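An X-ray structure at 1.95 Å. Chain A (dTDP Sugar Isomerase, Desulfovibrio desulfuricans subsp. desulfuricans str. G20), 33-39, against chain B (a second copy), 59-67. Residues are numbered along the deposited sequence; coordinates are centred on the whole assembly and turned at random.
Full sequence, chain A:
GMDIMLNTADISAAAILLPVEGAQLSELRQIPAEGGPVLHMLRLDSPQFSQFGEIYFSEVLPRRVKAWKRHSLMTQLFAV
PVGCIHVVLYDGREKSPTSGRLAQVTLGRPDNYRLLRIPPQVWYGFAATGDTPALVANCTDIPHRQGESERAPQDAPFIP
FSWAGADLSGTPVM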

# COMPACT_ATOMS: atom_id res chain seq x y z
N ALA A 33 3.07 16.06 -6.94
CA ALA A 33 4.08 15.74 -7.95
C ALA A 33 3.48 15.49 -9.33
O ALA A 33 2.35 15.03 -9.46
N GLU A 34 4.26 15.80 -10.36
CA GLU A 34 3.78 15.59 -11.74
C GLU A 34 3.52 14.12 -11.99
O GLU A 34 4.33 13.27 -11.69
N GLY A 35 2.33 13.84 -12.47
CA GLY A 35 1.94 12.48 -12.81
C GLY A 35 1.05 11.93 -11.75
O GLY A 35 0.33 10.97 -11.95
N GLY A 36 1.13 12.57 -10.60
CA GLY A 36 0.30 12.16 -9.46
C GLY A 36 1.01 12.24 -8.14
O GLY A 36 2.22 12.15 -8.07
N PRO A 37 0.25 12.35 -7.05
CA PRO A 37 0.93 12.56 -5.79
C PRO A 37 1.53 11.34 -5.16
O PRO A 37 1.16 10.20 -5.44
N VAL A 38 2.48 11.65 -4.29
CA VAL A 38 3.12 10.67 -3.42
C VAL A 38 2.36 10.72 -2.10
O VAL A 38 2.13 11.80 -1.52
N LEU A 39 1.95 9.55 -1.66
CA LEU A 39 1.18 9.40 -0.44
C LEU A 39 1.95 8.65 0.62
O LEU A 39 2.29 7.48 0.45
N GLU B 59 0.84 7.61 -6.83
CA GLU B 59 -0.23 7.56 -7.80
C GLU B 59 0.33 7.98 -9.13
O GLU B 59 1.15 8.90 -9.20
N VAL B 60 -0.06 7.24 -10.16
CA VAL B 60 0.33 7.56 -11.52
C VAL B 60 -0.93 7.60 -12.36
O VAL B 60 -1.61 6.59 -12.52
N LEU B 61 -1.26 8.80 -12.85
CA LEU B 61 -2.45 8.97 -13.69
C LEU B 61 -2.19 8.29 -15.04
O LEU B 61 -1.04 8.14 -15.47
N PRO B 62 -3.26 7.90 -15.74
CA PRO B 62 -3.07 7.16 -16.99
C PRO B 62 -2.25 7.89 -18.00
O PRO B 62 -2.47 9.06 -18.28
N ARG B 63 -1.31 7.13 -18.53
CA ARG B 63 -0.38 7.53 -19.61
C ARG B 63 0.67 8.49 -19.13
O ARG B 63 1.46 8.97 -19.92
N ARG B 64 0.67 8.75 -17.83
CA ARG B 64 1.68 9.59 -17.19
C ARG B 64 2.94 8.79 -16.83
O ARG B 64 2.92 7.61 -16.46
N VAL B 65 4.06 9.49 -16.96
CA VAL B 65 5.40 8.93 -16.72
C VAL B 65 6.12 9.55 -15.53
O VAL B 65 6.11 10.76 -15.33
N LYS B 66 6.74 8.69 -14.73
CA LYS B 66 7.61 9.12 -13.63
C LYS B 66 8.98 8.51 -13.82
O LYS B 66 9.22 7.34 -13.52
N ALA B 67 9.87 9.31 -14.38
CA ALA B 67 11.23 8.84 -14.71
C ALA B 67 12.19 10.03 -14.73
O ALA B 67 11.76 11.14 -15.05

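The shortest side-chain hydrogen bond comes from Lys66(B). Its NZ donates to the carbonyl of Gly36(A), with NZ to O at 2.7 Å. The same NZ also bonds within its own chain to Glu59(B) O, at 3.1 Å. The ammonium thus ties the carbonyls of both stretches together. Its CA-to-CB bond points sideways, but an m, t, t, t chain carries the end inward.

The second charged contact is a salt bridge. Arg64(B) NH2 donates to Glu34(A) OE1 at 3.1 Å, with a nearly straight N-H...O angle of 162°. Arg64(B) points toward chain A and folds through three m rotamers. Glu34(A), m at chi1 and chi2, leaves sideways and brings its carboxylate back to the guanidinium edge. Gly35(A) N lies over one guanidinium face, 3.6 Å from Arg64(B) NH2.

Two backbone hydrogen bonds also join the stretches. Leu61(B) N donates to Gly35(A) O at 2.8 Å, and Glu59(B) N donates to Pro37(A) O at 3.0 Å. Between them, Gly36(A) CA makes a CA-H...O contact with Glu59(B) O at 3.4 Å. A CB on Gly36(A) would clash with that same oxygen. Gly35(A) has little room either: an ideal CB would sit tightly against Lys66(B) CE. The backbone angles of both residues also call for glycine.

Packing completes the contact. The Lys66(B) chain runs past the turn, with CE 3.6 Å from Glu34(A) O. Glu59(B) points toward chain A with t, t rotamers. Its OE1 lies 3.5 Å from Pro37(A) CD, while its carboxylate oxygens are hydrogen-bonded elsewhere in the structure. Leu61(B), m, t, points sideways; its CG lies 3.6 Å from Gly35(A) O. Val60(B) and Val65(B) point away.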

# COMPACT_ATOMS: atom_id res chain seq x y z
CB ALA A 33 4.88 14.53 -7.50
CB GLU A 34 4.73 16.17 -12.76
CG GLU A 34 4.58 17.68 -12.93
CD GLU A 34 3.33 18.09 -13.77
OE1 GLU A 34 2.36 17.34 -13.86
OE2 GLU A 34 3.33 19.19 -14.34
CB PRO A 37 -0.20 13.10 -4.89
CG PRO A 37 -1.43 12.44 -5.42
CD PRO A 37 -1.21 12.47 -6.92
CB VAL A 38 4.61 10.97 -3.21
CG1 VAL A 38 5.19 10.12 -2.11
CG2 VAL A 38 5.38 10.79 -4.54
CB LEU A 39 -0.12 8.67 -0.75
CG LEU A 39 -0.89 9.20 -1.96
CD1 LEU A 39 -2.04 8.28 -2.30
CD2 LEU A 39 -1.35 10.63 -1.66
CB GLU B 59 -1.37 8.47 -7.40
CG GLU B 59 -2.44 8.53 -8.44
CD GLU B 59 -3.72 9.11 -7.92
OE1 GLU B 59 -3.84 10.34 -7.79
OE2 GLU B 59 -4.63 8.32 -7.65
CB VAL B 60 1.34 6.56 -12.12
CG1 VAL B 60 1.84 7.06 -13.48
CG2 VAL B 60 2.52 6.38 -11.17
CB LEU B 61 -2.79 10.44 -13.89
CG LEU B 61 -3.17 11.17 -12.61
CD1 LEU B 61 -3.55 12.60 -12.96
CD2 LEU B 61 -4.32 10.48 -11.92
CB PRO B 62 -4.50 6.93 -17.51
CG PRO B 62 -5.40 7.80 -16.71
CD PRO B 62 -4.69 8.09 -15.41
CB ARG B 63 -1.08 8.13 -20.83
CG ARG B 63 -2.25 7.33 -21.37
CD ARG B 63 -1.89 5.94 -21.75
NE ARG B 63 -3.10 5.22 -22.14
CZ ARG B 63 -3.47 4.98 -23.40
NH1 ARG B 63 -2.71 5.35 -24.41
NH2 ARG B 63 -4.59 4.31 -23.63
CB ARG B 64 1.10 10.30 -15.96
CG ARG B 64 -0.06 11.25 -16.30
CD ARG B 64 0.29 12.28 -17.33
NE ARG B 64 1.39 13.13 -16.89
CZ ARG B 64 1.23 14.26 -16.21
NH1 ARG B 64 0.03 14.68 -15.91
NH2 ARG B 64 2.29 14.97 -15.85
CB VAL B 65 6.28 9.18 -17.95
CG1 VAL B 65 7.72 8.68 -17.73
CG2 VAL B 65 5.65 8.55 -19.20
CB LYS B 66 7.05 8.75 -12.26
CG LYS B 66 5.75 9.47 -11.91
CD LYS B 66 5.34 9.19 -10.47
CE LYS B 66 4.14 10.03 -10.06
NZ LYS B 66 3.93 10.07 -8.58
CB ALA B 67 11.22 8.15 -16.06